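Long-range contacts in protein-glutamine gamma-glutamyltransferase (Pagrus major, PDB 1G0D), which catalyses, probably in a calcium-dependent way, the cross-linking of proteins by joining peptide-bound glutamine to lysine side chains or other primary amines: residues Cys367-Ile376 against Lys384-Val394; Trp598-Asn609 against Ser642-Pro653. All coordinates share one frame; numbering follows the deposited sequence.

Contact 1 of 2, residues Cys367-Ile376 against Lys384-Val394; sequences CCGPCPVAAI and KYDAPFVFAEV
In the catalytic core of this transglutaminase, the outermost strand of an antiparallel sheet meets the start of a helix, with G369 and P370 on the strand touching Y385 and D386 just ahead of the helix. Strand 368-372 and helix 387-394 run almost perpendicular, at 98°, with their axes 8.1 Å apart. D386 stands at the N-cap position, yet its carboxylate does no capping. With CG anti to its carbonyl carbon (chi1 -40°), OD2 is directed to the strand and accepts the G369 N-H through its anti lone pair, N to OD2 3.0 Å and bent to 143°. The same oxygen has a salt bridge to R217, which also donates to G369 O. A leucine here would probably leave the G369 N-H without its acceptor and the R217 charge without its carboxylate mate. Beside this bond, Y385 N donates to P370 O at 2.9 Å, while that oxygen also lies at the edge of the Y385 ring. P370 and Y385 run side by side, CD of the proline 3.5 Å from CD2 of the ring, and helix 212-223 touches both through V213 and R217. Deeper in, C371 SG packs on A387 CB at 3.8 Å. The I376 side chain, from the helix after the strand, packs as a knob into the hole among A387, V390, F391 and V394; its CD1 lies 3.6 Å from V390 CG1, and the I376 carbonyl O meets the F391 ring at its edge. C368 touches active-site D355 on the adjoining strand, placing this strand-helix junction against the Cys-His-Asp triad of a papain-like core.

Contact 2 of 2, residues Trp598-Asn609 against Ser642-Pro653; sequences WEPLTAYVSFTN and SGKVSVKLSFSP
L601 lays CD1 over one face of the F651 ring, 3.4 Å from the ring centroid and 18° off its normal, a CH-pi contact. It gets there because CG sits between the backbone N and the carbonyl carbon (chi1 45°). A603 CB comes to the edge of the same ring, and L601 CD2 reaches the P653 ring at CG, 3.6 Å away. Farther along the same side of the sheet, V605 CG1 lies alongside V647 CG2 at 3.5 Å, and F607 CE2 alongside V645 CG2 at 3.4 Å. The opposite side of the sheet, carrying T602, Y604, K648 and S650, is more polar: the hydroxyls T602 OG1 and S650 OG share a hydrogen bond of 3.0 Å, and a water joins Y604 OH to K648 NZ. Behind these side chains stand paired backbone bonds between strands 601-608 and 644-651, antiparallel at 172°, from L601 with F651 to F607 with V645. Beyond the strands, W598 N donates to P653 O, an oxygen that also lies over one face of the W598 indole, toward its rim. The apolar side is backed by F620 and L622 of strand 619-624 and by L628 and I633 of strand 628-634, while F665 meets the F607 ring. Two sheets closing on an apolar core in this way are the hallmark of the immunoglobulin-like beta-sandwich.

How the contacts relate
The two contacts illustrate how one monomeric chain builds separate modules. Contact 1 comes first in the sequence and closes before contact 2 opens. Their centres are 44 Å apart, their nearest atoms about 32 Å, and they lie on opposite sides of the centre of the chain. They share no helix, strand or sheet: contact 1 uses an edge strand of the four-stranded sheet that also carries H332 and D355, together with a helix that runs on to N395, a probable calcium ligand. Contact 2 pairs two strands of the C-terminal Ig-like domain, away from the annotated sites. Between contact 1 and contact 2 in the sequence fall Y515, important for catalytic activity, and the probable GTP-binding residues.

Contact 1 of 2, residues Cys367-Ile376 against Lys384-Val394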
loop_
_atom_site.group_PDB
_atom_site.type_symbol
_atom_site.label_atom_id
_atom_site.label_comp_id
_atom_site.label_asym_id
_atom_site.label_seq_id
_atom_site.Cartn_x
_atom_site.Cartn_y
_atom_site.Cartn_z
ATOM N N CYS A 367 5.068 -13.272 4.606
ATOM C CA CYS A 367 5.095 -11.922 4.056
ATOM C C CYS A 367 6.529 -11.752 3.534
ATOM O O CYS A 367 7.396 -12.605 3.830
ATOM C CB CYS A 367 4.814 -10.904 5.159
ATOM S SG CYS A 367 6.229 -10.613 6.313
ATOM N N CYS A 368 6.780 -10.673 2.774
ATOM C CA CYS A 368 8.118 -10.399 2.222
ATOM C C CYS A 368 8.827 -9.129 2.715
ATOM O O CYS A 368 8.195 -8.099 2.942
ATOM C CB CYS A 368 8.053 -10.352 0.698
ATOM S SG CYS A 368 8.153 -12.015 -0.018
ATOM N N GLY A 369 10.151 -9.222 2.866
ATOM C CA GLY A 369 10.944 -8.088 3.282
ATOM C C GLY A 369 11.069 -7.853 4.769
ATOM O O GLY A 369 10.496 -8.584 5.549
ATOM N N PRO A 370 11.765 -6.785 5.191
ATOM C CA PRO A 370 12.403 -5.770 4.345
ATOM C C PRO A 370 13.561 -6.210 3.482
ATOM O O PRO A 370 14.567 -6.697 3.981
ATOM C CB PRO A 370 12.823 -4.702 5.343
ATOM C CG PRO A 370 13.031 -5.421 6.542
ATOM C CD PRO A 370 12.001 -6.504 6.604
ATOM N N CYS A 371 13.413 -5.996 2.175
ATOM C CA CYS A 371 14.432 -6.353 1.187
ATOM C C CYS A 371 14.965 -5.133 0.420
ATOM O O CYS A 371 14.213 -4.402 -0.200
ATOM C CB CYS A 371 13.859 -7.363 0.164
ATOM S SG CYS A 371 15.058 -7.757 -1.122
ATOM N N PRO A 372 16.287 -4.920 0.430
ATOM C CA PRO A 372 16.823 -3.777 -0.293
ATOM C C PRO A 372 16.407 -3.758 -1.740
ATOM O O PRO A 372 16.651 -4.714 -2.449
ATOM C CB PRO A 372 18.325 -3.975 -0.174
ATOM C CG PRO A 372 18.494 -4.706 1.130
ATOM C CD PRO A 372 17.361 -5.685 1.091
ATOM N N VAL A 373 15.781 -2.690 -2.194
ATOM C CA VAL A 373 15.447 -2.600 -3.609
ATOM C C VAL A 373 16.762 -2.656 -4.445
ATOM O O VAL A 373 16.756 -3.010 -5.625
ATOM C CB VAL A 373 14.758 -1.278 -3.923
ATOM C CG1 VAL A 373 14.515 -1.162 -5.399
ATOM C CG2 VAL A 373 13.491 -1.174 -3.154
ATOM N N ALA A 374 17.890 -2.301 -3.824
ATOM C CA ALA A 374 19.195 -2.313 -4.504
ATOM C C ALA A 374 19.709 -3.716 -4.722
ATOM O O ALA A 374 20.447 -3.949 -5.679
ATOM C CB ALA A 374 20.221 -1.535 -3.706
ATOM N N ALA A 375 19.341 -4.635 -3.821
ATOM C CA ALA A 375 19.749 -6.035 -3.916
ATOM C C ALA A 375 18.989 -6.608 -5.084
ATOM O O ALA A 375 19.459 -7.511 -5.755
ATOM C CB ALA A 375 19.398 -6.791 -2.657
ATOM N N ILE A 376 17.802 -6.088 -5.337
ATOM C CA ILE A 376 17.036 -6.572 -6.482
ATOM C C ILE A 376 17.719 -6.068 -7.761
ATOM O O ILE A 376 18.077 -6.855 -8.650
ATOM C CB ILE A 376 15.553 -6.073 -6.443
ATOM C CG1 ILE A 376 14.864 -6.545 -5.147
ATOM C CG2 ILE A 376 14.806 -6.570 -7.663
ATOM C CD1 ILE A 376 14.929 -8.022 -4.941
ATOM N N LYS A 384 18.968 -10.752 3.724
ATOM C CA LYS A 384 17.628 -10.823 4.275
ATOM C C LYS A 384 16.986 -9.458 4.027
ATOM O O LYS A 384 17.694 -8.453 4.032
ATOM C CB LYS A 384 17.664 -11.129 5.766
ATOM C CG LYS A 384 18.802 -10.534 6.466
ATOM C CD LYS A 384 18.781 -11.000 7.912
ATOM C CE LYS A 384 20.119 -10.727 8.660
ATOM N NZ LYS A 384 20.413 -9.279 8.808
ATOM N N TYR A 385 15.670 -9.408 3.774
ATOM C CA TYR A 385 14.796 -10.585 3.723
ATOM C C TYR A 385 14.007 -10.844 2.436
ATOM O O TYR A 385 13.419 -9.934 1.828
ATOM C CB TYR A 385 13.765 -10.530 4.833
ATOM C CG TYR A 385 14.292 -10.205 6.192
ATOM C CD1 TYR A 385 14.397 -11.195 7.157
ATOM C CD2 TYR A 385 14.624 -8.891 6.553
ATOM C CE1 TYR A 385 14.810 -10.900 8.448
ATOM C CE2 TYR A 385 15.045 -8.583 7.865
ATOM C CZ TYR A 385 15.126 -9.605 8.797
ATOM O OH TYR A 385 15.494 -9.352 10.086
ATOM N N ASP A 386 13.977 -12.127 2.074
ATOM C CA ASP A 386 13.225 -12.648 0.933
ATOM C C ASP A 386 13.534 -12.089 -0.442
ATOM O O ASP A 386 12.650 -11.956 -1.287
ATOM C CB ASP A 386 11.745 -12.519 1.263
ATOM C CG ASP A 386 11.448 -12.875 2.727
ATOM O OD1 ASP A 386 11.703 -14.023 3.122
ATOM O OD2 ASP A 386 10.967 -12.022 3.499
ATOM N N ALA A 387 14.812 -11.805 -0.667
ATOM C CA ALA A 387 15.277 -11.272 -1.931
ATOM C C ALA A 387 14.908 -12.102 -3.155
ATOM O O ALA A 387 14.567 -11.521 -4.190
ATOM C CB ALA A 387 16.746 -11.077 -1.874
ATOM N N PRO A 388 14.980 -13.462 -3.072
ATOM C CA PRO A 388 14.639 -14.308 -4.235
ATOM C C PRO A 388 13.223 -14.130 -4.679
ATOM O O PRO A 388 12.935 -14.074 -5.873
ATOM C CB PRO A 388 14.897 -15.737 -3.752
ATOM C CG PRO A 388 15.845 -15.587 -2.633
ATOM C CD PRO A 388 15.426 -14.308 -1.944
ATOM N N PHE A 389 12.334 -14.029 -3.707
ATOM C CA PHE A 389 10.933 -13.862 -4.000
ATOM C C PHE A 389 10.640 -12.539 -4.589
ATOM O O PHE A 389 9.820 -12.454 -5.500
ATOM C CB PHE A 389 10.092 -14.037 -2.759
ATOM C CG PHE A 389 9.903 -15.448 -2.414
ATOM C CD1 PHE A 389 10.858 -16.119 -1.643
ATOM C CD2 PHE A 389 8.854 -16.165 -2.964
ATOM C CE1 PHE A 389 10.771 -17.485 -1.445
ATOM C CE2 PHE A 389 8.766 -17.537 -2.760
ATOM C CZ PHE A 389 9.724 -18.192 -2.005
ATOM N N VAL A 390 11.298 -11.500 -4.078
ATOM C CA VAL A 390 11.080 -10.153 -4.589
ATOM C C VAL A 390 11.772 -9.937 -5.934
ATOM O O VAL A 390 11.308 -9.171 -6.755
ATOM C CB VAL A 390 11.557 -9.093 -3.600
ATOM C CG1 VAL A 390 11.397 -7.682 -4.245
ATOM C CG2 VAL A 390 10.776 -9.243 -2.276
ATOM N N PHE A 391 12.868 -10.639 -6.168
ATOM C CA PHE A 391 13.553 -10.535 -7.447
ATOM C C PHE A 391 12.686 -11.266 -8.513
ATOM O O PHE A 391 12.636 -10.854 -9.671
ATOM C CB PHE A 391 14.944 -11.181 -7.324
ATOM C CG PHE A 391 15.772 -11.106 -8.580
ATOM C CD1 PHE A 391 15.641 -12.062 -9.584
ATOM C CD2 PHE A 391 16.685 -10.087 -8.766
ATOM C CE1 PHE A 391 16.405 -11.995 -10.742
ATOM C CE2 PHE A 391 17.455 -10.019 -9.930
ATOM C CZ PHE A 391 17.309 -10.968 -10.911
ATOM N N ALA A 392 11.986 -12.337 -8.123
ATOM C CA ALA A 392 11.152 -13.107 -9.067
ATOM C C ALA A 392 9.961 -12.319 -9.510
ATOM O O ALA A 392 9.578 -12.319 -10.672
ATOM C CB ALA A 392 10.672 -14.395 -8.433
ATOM N N GLU A 393 9.361 -11.658 -8.544
ATOM C CA GLU A 393 8.182 -10.837 -8.757
ATOM C C GLU A 393 8.298 -9.897 -9.958
ATOM O O GLU A 393 7.357 -9.657 -10.712
ATOM C CB GLU A 393 7.963 -10.019 -7.479
ATOM C CG GLU A 393 6.915 -8.952 -7.570
ATOM C CD GLU A 393 5.540 -9.526 -7.427
ATOM O OE1 GLU A 393 4.663 -9.103 -8.211
ATOM O OE2 GLU A 393 5.342 -10.400 -6.534
ATOM N N VAL A 394 9.501 -9.400 -10.123
ATOM C CA VAL A 394 9.835 -8.411 -11.110
ATOM C C VAL A 394 10.713 -8.970 -12.270
ATOM O O VAL A 394 10.858 -8.318 -13.301
ATOM C CB VAL A 394 10.495 -7.259 -10.247
ATOM C CG1 VAL A 394 11.948 -7.154 -10.493
ATOM C CG2 VAL A 394 9.786 -5.998 -10.419
#

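Contact 2 of 2, residues Trp598-Asn609 against Ser642-Pro653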
loop_
_atom_site.group_PDB
_atom_site.type_symbol
_atom_site.label_atom_id
_atom_site.label_comp_id
_atom_site.label_asym_id
_atom_site.label_seq_id
_atom_site.Cartn_x
_atom_site.Cartn_y
_atom_site.Cartn_z
ATOM N N TRP A 598 -14.470 23.610 11.006
ATOM C CA TRP A 598 -15.592 23.611 11.930
ATOM C C TRP A 598 -16.784 24.414 11.459
ATOM O O TRP A 598 -17.591 24.836 12.270
ATOM C CB TRP A 598 -15.136 24.152 13.254
ATOM C CG TRP A 598 -14.004 23.385 13.773
ATOM C CD1 TRP A 598 -12.816 23.879 14.189
ATOM C CD2 TRP A 598 -13.966 21.975 14.021
ATOM N NE1 TRP A 598 -12.030 22.870 14.692
ATOM C CE2 TRP A 598 -12.710 21.689 14.602
ATOM C CE3 TRP A 598 -14.870 20.926 13.811
ATOM C CZ2 TRP A 598 -12.331 20.395 14.982
ATOM C CZ3 TRP A 598 -14.492 19.632 14.189
ATOM C CH2 TRP A 598 -13.229 19.383 14.770
ATOM N N GLU A 599 -16.869 24.631 10.153
ATOM C CA GLU A 599 -17.948 25.373 9.531
ATOM C C GLU A 599 -18.679 24.370 8.632
ATOM O O GLU A 599 -18.095 23.776 7.710
ATOM C CB GLU A 599 -17.365 26.495 8.664
ATOM C CG GLU A 599 -18.082 27.826 8.678
ATOM C CD GLU A 599 -17.327 28.856 9.490
ATOM O OE1 GLU A 599 -17.216 28.666 10.725
ATOM O OE2 GLU A 599 -16.844 29.851 8.899
ATOM N N PRO A 600 -19.961 24.136 8.915
ATOM C CA PRO A 600 -20.803 23.213 8.159
ATOM C C PRO A 600 -20.854 23.462 6.670
ATOM O O PRO A 600 -21.163 24.569 6.237
ATOM C CB PRO A 600 -22.171 23.394 8.804
ATOM C CG PRO A 600 -21.847 23.779 10.225
ATOM C CD PRO A 600 -20.681 24.703 10.068
ATOM N N LEU A 601 -20.572 22.421 5.879
ATOM C CA LEU A 601 -20.627 22.550 4.419
ATOM C C LEU A 601 -21.338 21.349 3.805
ATOM O O LEU A 601 -21.529 20.321 4.482
ATOM C CB LEU A 601 -19.228 22.686 3.795
ATOM C CG LEU A 601 -18.097 21.775 4.243
ATOM C CD1 LEU A 601 -18.402 20.346 3.867
ATOM C CD2 LEU A 601 -16.817 22.235 3.595
ATOM N N THR A 602 -21.719 21.491 2.525
ATOM C CA THR A 602 -22.424 20.451 1.763
ATOM C C THR A 602 -21.668 20.025 0.503
ATOM O O THR A 602 -21.326 20.847 -0.364
ATOM C CB THR A 602 -23.863 20.918 1.353
ATOM O OG1 THR A 602 -24.583 21.256 2.533
ATOM C CG2 THR A 602 -24.652 19.813 0.658
ATOM N N ALA A 603 -21.434 18.711 0.444
ATOM C CA ALA A 603 -20.750 18.022 -0.645
ATOM C C ALA A 603 -21.832 17.334 -1.468
ATOM O O ALA A 603 -22.801 16.793 -0.922
ATOM C CB ALA A 603 -19.764 16.984 -0.076
ATOM N N TYR A 604 -21.636 17.341 -2.780
ATOM C CA TYR A 604 -22.586 16.798 -3.739
ATOM C C TYR A 604 -21.991 15.775 -4.676
ATOM O O TYR A 604 -21.058 16.078 -5.409
ATOM C CB TYR A 604 -23.133 17.927 -4.602
ATOM C CG TYR A 604 -23.878 18.968 -3.820
ATOM C CD1 TYR A 604 -23.221 20.064 -3.279
ATOM C CD2 TYR A 604 -25.247 18.831 -3.577
ATOM C CE1 TYR A 604 -23.909 20.998 -2.502
ATOM C CE2 TYR A 604 -25.940 19.751 -2.808
ATOM C CZ TYR A 604 -25.271 20.832 -2.265
ATOM O OH TYR A 604 -25.958 21.712 -1.453
ATOM N N VAL A 605 -22.540 14.570 -4.694
ATOM C CA VAL A 605 -22.026 13.570 -5.611
ATOM C C VAL A 605 -23.160 13.128 -6.535
ATOM O O VAL A 605 -24.312 13.054 -6.122
ATOM C CB VAL A 605 -21.365 12.398 -4.823
ATOM C CG1 VAL A 605 -22.059 12.211 -3.507
ATOM C CG2 VAL A 605 -21.304 11.157 -5.670
ATOM N N SER A 606 -22.831 12.882 -7.798
ATOM C CA SER A 606 -23.834 12.503 -8.786
ATOM C C SER A 606 -23.282 11.745 -9.997
ATOM O O SER A 606 -22.157 11.977 -10.410
ATOM C CB SER A 606 -24.504 13.774 -9.300
ATOM O OG SER A 606 -23.970 14.170 -10.558
ATOM N N PHE A 607 -24.077 10.852 -10.582
ATOM C CA PHE A 607 -23.652 10.120 -11.783
ATOM C C PHE A 607 -24.864 9.613 -12.555
ATOM O O PHE A 607 -25.996 9.785 -12.129
ATOM C CB PHE A 607 -22.652 8.972 -11.437
ATOM C CG PHE A 607 -23.289 7.630 -11.115
ATOM C CD1 PHE A 607 -23.308 6.611 -12.064
ATOM C CD2 PHE A 607 -23.786 7.359 -9.837
ATOM C CE1 PHE A 607 -23.803 5.344 -11.752
ATOM C CE2 PHE A 607 -24.286 6.096 -9.511
ATOM C CZ PHE A 607 -24.290 5.085 -10.481
ATOM N N THR A 608 -24.619 9.030 -13.718
ATOM C CA THR A 608 -25.692 8.501 -14.543
ATOM C C THR A 608 -25.516 7.015 -14.777
ATOM O O THR A 608 -24.488 6.584 -15.258
ATOM C CB THR A 608 -25.734 9.193 -15.926
ATOM O OG1 THR A 608 -26.197 10.541 -15.785
ATOM C CG2 THR A 608 -26.679 8.461 -16.849
ATOM N N ASN A 609 -26.525 6.235 -14.432
ATOM C CA ASN A 609 -26.499 4.799 -14.649
ATOM C C ASN A 609 -26.165 4.471 -16.120
ATOM O O ASN A 609 -26.931 4.789 -17.015
ATOM C CB ASN A 609 -27.870 4.245 -14.304
ATOM C CG ASN A 609 -27.933 2.754 -14.396
ATOM O OD1 ASN A 609 -26.946 2.105 -14.730
ATOM N ND2 ASN A 609 -29.105 2.193 -14.097
ATOM N N SER A 642 -29.978 3.881 -17.092
ATOM C CA SER A 642 -29.575 5.158 -17.682
ATOM C C SER A 642 -30.078 6.395 -16.917
ATOM O O SER A 642 -30.120 7.499 -17.465
ATOM C CB SER A 642 -30.040 5.234 -19.142
ATOM O OG SER A 642 -29.860 3.993 -19.792
ATOM N N GLY A 643 -30.441 6.222 -15.652
ATOM C CA GLY A 643 -30.917 7.359 -14.881
ATOM C C GLY A 643 -29.851 8.027 -14.027
ATOM O O GLY A 643 -28.936 7.362 -13.544
ATOM N N LYS A 644 -29.959 9.339 -13.833
ATOM C CA LYS A 644 -28.984 10.062 -13.015
ATOM C C LYS A 644 -29.268 9.960 -11.516
ATOM O O LYS A 644 -30.402 10.133 -11.084
ATOM C CB LYS A 644 -28.922 11.546 -13.401
ATOM C CG LYS A 644 -27.951 12.373 -12.537
ATOM C CD LYS A 644 -27.953 13.852 -12.899
ATOM C CE LYS A 644 -27.287 14.101 -14.273
ATOM N NZ LYS A 644 -27.416 15.512 -14.806
ATOM N N VAL A 645 -28.216 9.672 -10.744
ATOM C CA VAL A 645 -28.270 9.543 -9.286
ATOM C C VAL A 645 -27.670 10.781 -8.690
ATOM O O VAL A 645 -26.713 11.329 -9.228
ATOM C CB VAL A 645 -27.429 8.378 -8.800
ATOM C CG1 VAL A 645 -27.993 7.840 -7.524
ATOM C CG2 VAL A 645 -27.388 7.320 -9.840
ATOM N N SER A 646 -28.210 11.239 -7.576
ATOM C CA SER A 646 -27.662 12.447 -6.974
ATOM C C SER A 646 -27.949 12.558 -5.499
ATOM O O SER A 646 -29.112 12.664 -5.123
ATOM C CB SER A 646 -28.227 13.694 -7.660
ATOM O OG SER A 646 -28.365 13.499 -9.065
ATOM N N VAL A 647 -26.891 12.526 -4.676
ATOM C CA VAL A 647 -27.005 12.676 -3.213
ATOM C C VAL A 647 -26.147 13.855 -2.766
ATOM O O VAL A 647 -25.498 14.536 -3.589
ATOM C CB VAL A 647 -26.454 11.491 -2.413
ATOM C CG1 VAL A 647 -27.533 10.507 -2.145
ATOM C CG2 VAL A 647 -25.275 10.870 -3.136
ATOM N N LYS A 648 -26.153 14.079 -1.450
ATOM C CA LYS A 648 -25.365 15.122 -0.845
ATOM C C LYS A 648 -25.318 14.849 0.628
ATOM O O LYS A 648 -26.195 14.205 1.167
ATOM C CB LYS A 648 -25.963 16.485 -1.123
ATOM C CG LYS A 648 -27.435 16.541 -1.016
ATOM C CD LYS A 648 -27.824 17.016 0.343
ATOM C CE LYS A 648 -29.130 17.754 0.266
ATOM N NZ LYS A 648 -29.176 18.696 -0.902
ATOM N N LEU A 649 -24.278 15.344 1.276
ATOM C CA LEU A 649 -24.052 15.129 2.703
ATOM C C LEU A 649 -23.577 16.465 3.290
ATOM O O LEU A 649 -22.947 17.256 2.595
ATOM C CB LEU A 649 -22.923 14.099 2.864
ATOM C CG LEU A 649 -22.821 13.027 3.966
ATOM C CD1 LEU A 649 -21.372 12.528 4.031
ATOM C CD2 LEU A 649 -23.256 13.556 5.328
ATOM N N SER A 650 -23.870 16.733 4.552
ATOM C CA SER A 650 -23.383 17.961 5.157
ATOM C C SER A 650 -22.400 17.559 6.209
ATOM O O SER A 650 -22.582 16.519 6.838
ATOM C CB SER A 650 -24.490 18.718 5.832
ATOM O OG SER A 650 -24.641 19.986 5.222
ATOM N N PHE A 651 -21.342 18.346 6.387
ATOM C CA PHE A 651 -20.348 18.045 7.409
ATOM C C PHE A 651 -19.434 19.253 7.627
ATOM O O PHE A 651 -19.438 20.194 6.823
ATOM C CB PHE A 651 -19.553 16.788 7.035
ATOM C CG PHE A 651 -18.631 16.974 5.874
ATOM C CD1 PHE A 651 -19.110 16.907 4.577
ATOM C CD2 PHE A 651 -17.282 17.253 6.077
ATOM C CE1 PHE A 651 -18.259 17.124 3.500
ATOM C CE2 PHE A 651 -16.441 17.469 5.006
ATOM C CZ PHE A 651 -16.930 17.408 3.721
ATOM N N SER A 652 -18.680 19.239 8.725
ATOM C CA SER A 652 -17.791 20.348 9.062
ATOM C C SER A 652 -16.327 19.893 9.086
ATOM O O SER A 652 -15.922 19.149 9.987
ATOM C CB SER A 652 -18.186 20.904 10.430
ATOM O OG SER A 652 -19.381 21.673 10.350
ATOM N N PRO A 653 -15.500 20.367 8.127
ATOM C CA PRO A 653 -14.108 19.917 8.156
ATOM C C PRO A 653 -13.506 19.893 9.575
ATOM O O PRO A 653 -13.964 20.590 10.475
ATOM C CB PRO A 653 -13.417 20.875 7.194
ATOM C CG PRO A 653 -14.491 21.224 6.214
ATOM C CD PRO A 653 -15.745 21.327 7.034
HETATM O O HOH W 1 -28.303 21.546 -0.054
#